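Local coordinates for capsid protein VP1 (PDB 6Y5Z), which builds the outer shell of the polyomavirus capsid as ring-shaped pentamers, which probably assemble into a T=7 icosahedral particle and attach the virus to host cells, at the interface of chains A and B. Coordinates in Å, arbitrary orientation; residue numbers count along the deposited sequence, not the author numbering. Chains: chain A/B, Capsid protein VP1.

Contact 1: the interface of chains A and B. Residues chain A 103, 105, 116; chain B 46, 207, 248, 257, 259.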
# COMPACT_ATOMS: atom_id res chain seq x y z
N MET A 103 1.70 -4.85 22.01
CA MET A 103 0.64 -3.97 22.55
C MET A 103 0.87 -3.70 24.05
O MET A 103 0.06 -2.98 24.66
CB MET A 103 -0.75 -4.56 22.31
CG MET A 103 -1.07 -4.82 20.84
SD MET A 103 -1.03 -3.35 19.78
CE MET A 103 -2.48 -2.53 20.41
N VAL A 105 2.51 -1.57 26.54
CA VAL A 105 3.17 -0.23 26.60
C VAL A 105 3.22 0.24 28.06
O VAL A 105 3.33 1.43 28.30
CB VAL A 105 2.48 0.76 25.65
CG1 VAL A 105 2.69 0.35 24.20
CG2 VAL A 105 1.01 0.94 25.96
N VAL A 116 2.29 6.68 27.01
CA VAL A 116 2.55 5.23 27.11
C VAL A 116 4.03 4.99 26.84
O VAL A 116 4.71 5.85 26.24
CB VAL A 116 1.66 4.42 26.15
CG1 VAL A 116 0.18 4.63 26.39
CG2 VAL A 116 1.99 4.68 24.69
N VAL B 46 -3.02 4.85 31.21
CA VAL B 46 -1.90 3.87 31.22
C VAL B 46 -0.75 4.43 32.06
O VAL B 46 -0.30 5.55 31.80
CB VAL B 46 -1.45 3.54 29.79
CG1 VAL B 46 -0.19 2.71 29.79
CG2 VAL B 46 -2.59 2.85 29.03
N LEU B 207 3.90 4.69 17.91
CA LEU B 207 3.34 5.52 19.00
C LEU B 207 2.20 6.40 18.46
O LEU B 207 1.21 6.62 19.21
CB LEU B 207 4.47 6.35 19.59
CG LEU B 207 4.09 7.22 20.78
CD1 LEU B 207 3.67 6.38 21.98
CD2 LEU B 207 5.26 8.11 21.17
N TRP B 248 -4.47 5.02 20.87
CA TRP B 248 -4.61 5.70 22.18
C TRP B 248 -5.29 7.05 22.00
O TRP B 248 -4.96 7.79 21.05
CB TRP B 248 -3.26 5.85 22.88
CG TRP B 248 -2.63 4.53 23.18
CD1 TRP B 248 -3.00 3.64 24.14
CD2 TRP B 248 -1.53 3.92 22.48
NE1 TRP B 248 -2.20 2.53 24.11
CE2 TRP B 248 -1.32 2.66 23.08
CE3 TRP B 248 -0.70 4.31 21.43
CZ2 TRP B 248 -0.32 1.79 22.65
CZ3 TRP B 248 0.29 3.44 21.01
CH2 TRP B 248 0.47 2.20 21.62
N GLN B 257 -2.58 8.59 28.53
CA GLN B 257 -3.29 8.05 27.36
C GLN B 257 -4.15 6.87 27.79
O GLN B 257 -3.85 6.25 28.82
CB GLN B 257 -2.25 7.62 26.33
CG GLN B 257 -1.45 8.79 25.82
CD GLN B 257 -0.49 8.41 24.72
OE1 GLN B 257 0.63 7.99 24.97
NE2 GLN B 257 -0.92 8.57 23.47
N PHE B 259 -6.20 3.35 25.94
CA PHE B 259 -6.54 2.54 24.75
C PHE B 259 -7.97 2.89 24.37
O PHE B 259 -8.83 3.17 25.26
CB PHE B 259 -6.46 1.05 25.07
CG PHE B 259 -5.07 0.52 25.22
CD1 PHE B 259 -4.41 0.53 26.44
CD2 PHE B 259 -4.46 -0.12 24.15
CE1 PHE B 259 -3.14 -0.03 26.56
CE2 PHE B 259 -3.21 -0.69 24.27
CZ PHE B 259 -2.56 -0.64 25.48

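Contact 2: the interface of chains A and B. Residues chain A 42, 104, 107, 249; chain B 55, 142-143, 146, 148.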
# COMPACT_ATOMS: atom_id res chain seq x y z
N PHE A 42 15.48 -11.30 22.50
CA PHE A 42 16.05 -9.97 22.21
C PHE A 42 17.54 -10.14 21.94
O PHE A 42 18.14 -11.16 22.26
CB PHE A 42 15.90 -9.04 23.41
CG PHE A 42 14.49 -8.71 23.82
CD1 PHE A 42 13.70 -9.65 24.50
CD2 PHE A 42 13.96 -7.46 23.55
CE1 PHE A 42 12.42 -9.31 24.93
CE2 PHE A 42 12.68 -7.12 23.99
CZ PHE A 42 11.92 -8.05 24.68
N ASN A 104 1.94 -4.24 24.62
CA ASN A 104 2.36 -3.95 26.01
C ASN A 104 3.12 -2.62 26.01
O ASN A 104 4.24 -2.58 25.51
CB ASN A 104 3.19 -5.10 26.57
CG ASN A 104 3.75 -4.87 27.96
OD1 ASN A 104 3.89 -3.74 28.42
ND2 ASN A 104 4.15 -5.96 28.61
N ASP A 107 5.46 -1.63 30.13
CA ASP A 107 6.78 -2.17 30.56
C ASP A 107 7.72 -0.98 30.84
O ASP A 107 7.38 0.17 30.48
CB ASP A 107 7.34 -3.15 29.51
CG ASP A 107 6.80 -4.58 29.49
OD1 ASP A 107 6.25 -5.08 30.53
OD2 ASP A 107 6.97 -5.22 28.44
N PHE A 249 13.59 -2.58 20.58
CA PHE A 249 13.03 -2.27 21.91
C PHE A 249 13.95 -1.27 22.61
O PHE A 249 15.16 -1.43 22.49
CB PHE A 249 12.93 -3.57 22.73
CG PHE A 249 12.37 -3.42 24.12
CD1 PHE A 249 11.00 -3.46 24.34
CD2 PHE A 249 13.20 -3.26 25.22
CE1 PHE A 249 10.48 -3.36 25.63
CE2 PHE A 249 12.68 -3.14 26.49
CZ PHE A 249 11.32 -3.19 26.70
N ASP B 55 6.90 -3.95 37.58
CA ASP B 55 5.90 -3.78 36.49
C ASP B 55 4.61 -4.50 36.90
O ASP B 55 4.58 -5.73 36.81
CB ASP B 55 6.52 -4.29 35.20
CG ASP B 55 5.69 -4.05 33.96
OD1 ASP B 55 4.66 -3.38 34.06
OD2 ASP B 55 6.14 -4.52 32.90
N GLN B 142 6.05 -9.88 26.31
CA GLN B 142 7.20 -8.99 26.01
C GLN B 142 8.22 -9.10 27.16
O GLN B 142 9.46 -9.00 26.90
CB GLN B 142 6.71 -7.56 25.79
CG GLN B 142 7.80 -6.58 25.37
CD GLN B 142 7.22 -5.37 24.69
OE1 GLN B 142 7.10 -5.33 23.45
NE2 GLN B 142 6.73 -4.44 25.50
N SER B 143 7.74 -9.28 28.38
CA SER B 143 8.59 -9.38 29.59
C SER B 143 8.08 -10.51 30.48
O SER B 143 6.90 -10.48 30.86
CB SER B 143 8.61 -8.09 30.34
OG SER B 143 9.30 -8.33 31.56
N VAL B 146 6.64 -9.31 34.32
CA VAL B 146 5.38 -8.58 34.62
C VAL B 146 4.65 -9.32 35.74
O VAL B 146 4.57 -10.56 35.71
CB VAL B 146 4.47 -8.41 33.39
CG1 VAL B 146 3.20 -7.66 33.73
CG2 VAL B 146 5.18 -7.72 32.23
N TYR B 148 1.04 -9.72 36.91
CA TYR B 148 -0.36 -9.52 36.48
C TYR B 148 -1.25 -9.54 37.70
O TYR B 148 -0.99 -10.25 38.67
CB TYR B 148 -0.78 -10.51 35.39
CG TYR B 148 -0.11 -10.17 34.08
CD1 TYR B 148 -0.51 -9.07 33.33
CD2 TYR B 148 0.95 -10.93 33.62
CE1 TYR B 148 0.15 -8.74 32.16
CE2 TYR B 148 1.62 -10.60 32.45
CZ TYR B 148 1.20 -9.51 31.70
OH TYR B 148 1.89 -9.17 30.58

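Contact 1: the interface of chains A and B
A:Val116 sets both of its methyl groups over one face of the B:Trp248 indole, where neighbouring subunits of the polyomavirus VP1 pentamer meet. VP1 has the jelly-roll fold of its family, and here loop residues of one copy are laid on strands 237-250 and 257-261 of the next. CG2 stands over the six-membered ring, 4.0 Å from its centroid, while CG1 covers the five-membered ring, so the forked side chain straddles the bicycle in two CH-pi contacts. With chi1 at -59°, CG1 is anti to the carbonyl carbon and CG2 lies between it and the backbone N, which turns the fork towards the indole.

Apolar contacts surround this fork. CG2 of A:Val116 also reaches CD1 of B:Leu207 at 3.6 Å, the two side chains sliding past each other in opposite directions. On its other branch, CG1 packs against CB of B:Gln257 and CG1 of B:Val46. A:Val105 approaches the benzo part of the same indole obliquely, its CG2 being 3.7 Å from CZ2 of B:Trp248 and its CG1 also touching that atom. CG2 further meets CZ of B:Phe259 at 3.9 Å. Within chain B, NE1 of B:Trp248 lies 3.3 Å above the plane of the B:Phe259 ring, over its centre, which should restrict how the indole can turn.

The polar contribution is a hydrogen bond from the backbone N of A:Val116 to the side-chain carbonyl OE1 of B:Gln257, 2.9 Å long and nearly straight at 166°. The N-H meets a lone pair in the carbonyl plane, which should help to fix the direction of the amide oxygen. At the far side of the patch, beyond the indole, CZ of B:Phe259 comes to 3.6 Å from the carbonyl O of A:Met103, a van der Waals approach at the end of 3-10 helix 99-103.

Contact 2: the interface of chains A and B
The side-chain amide nitrogen NE2 of B:Gln142 donates two hydrogen bonds into a loop of chain A, at an interface between VP1 subunits of the pentamer. One runs to the backbone carbonyl O of A:Asn104, at 3.1 Å, and is bent, with the donor tilted out of the carbonyl plane. The other, straighter at 164°, reaches the carboxylate OD2 of A:Asp107 on its anti side, 28° out of the carboxylate plane, while OD2 itself lies nearly in the plane of the glutamine amide. The side chain is extended beyond CG, with chi2 at 159°, which carries the amide forward to these two acceptors.

Around this amide, A:Phe249 points the CE1 corner of its ring at CD of B:Gln142, 3.9 Å away, the two planes steeply inclined. The backbone of the same glutamine is met by A:Phe42, whose CZ edge lies 3.4 Å from the carbonyl O, with that oxygen in the ring plane. CB of B:Ser143 touches the A:Asp107 carboxylate.

Behind these contacts, two weak hydrogen bonds tie the chain A loop together: the backbone N of A:Asp107 donates to OD1 of A:Asn104, and ND2 of A:Asn104 donates to OD1 of A:Asp107 at 3.0 Å. The second bond may help to orient the carboxylate that receives the glutamine, and the first ties the A:Asp107 backbone to the asparagine side chain. The approach of B:Asp55 to the other carboxylate oxygen is too short to be reliable, and its detail is doubtful. Through the paired acceptors, the site fastens B:Gln142 to the neighbouring loop and is likely to contribute to cohesion between adjacent subunits of the pentamer.

Contact 1 and contact 2 lie about 13 Å apart, measured between the centres of their C-alpha atoms. They share no residue, yet A:Met103, A:Asn104 and A:Val105 follow one another in sequence and alternate between them, so one short stretch, starting at the end of 3-10 helix 99-103, serves both. Strand 237-250 also has a part in each, through B:Trp248 in contact 1 and the next residue of the other copy, A:Phe249, in contact 2. Each subunit therefore offers different surfaces to its two neighbours, as a closed ring of five requires, with largely apolar and polar patches side by side.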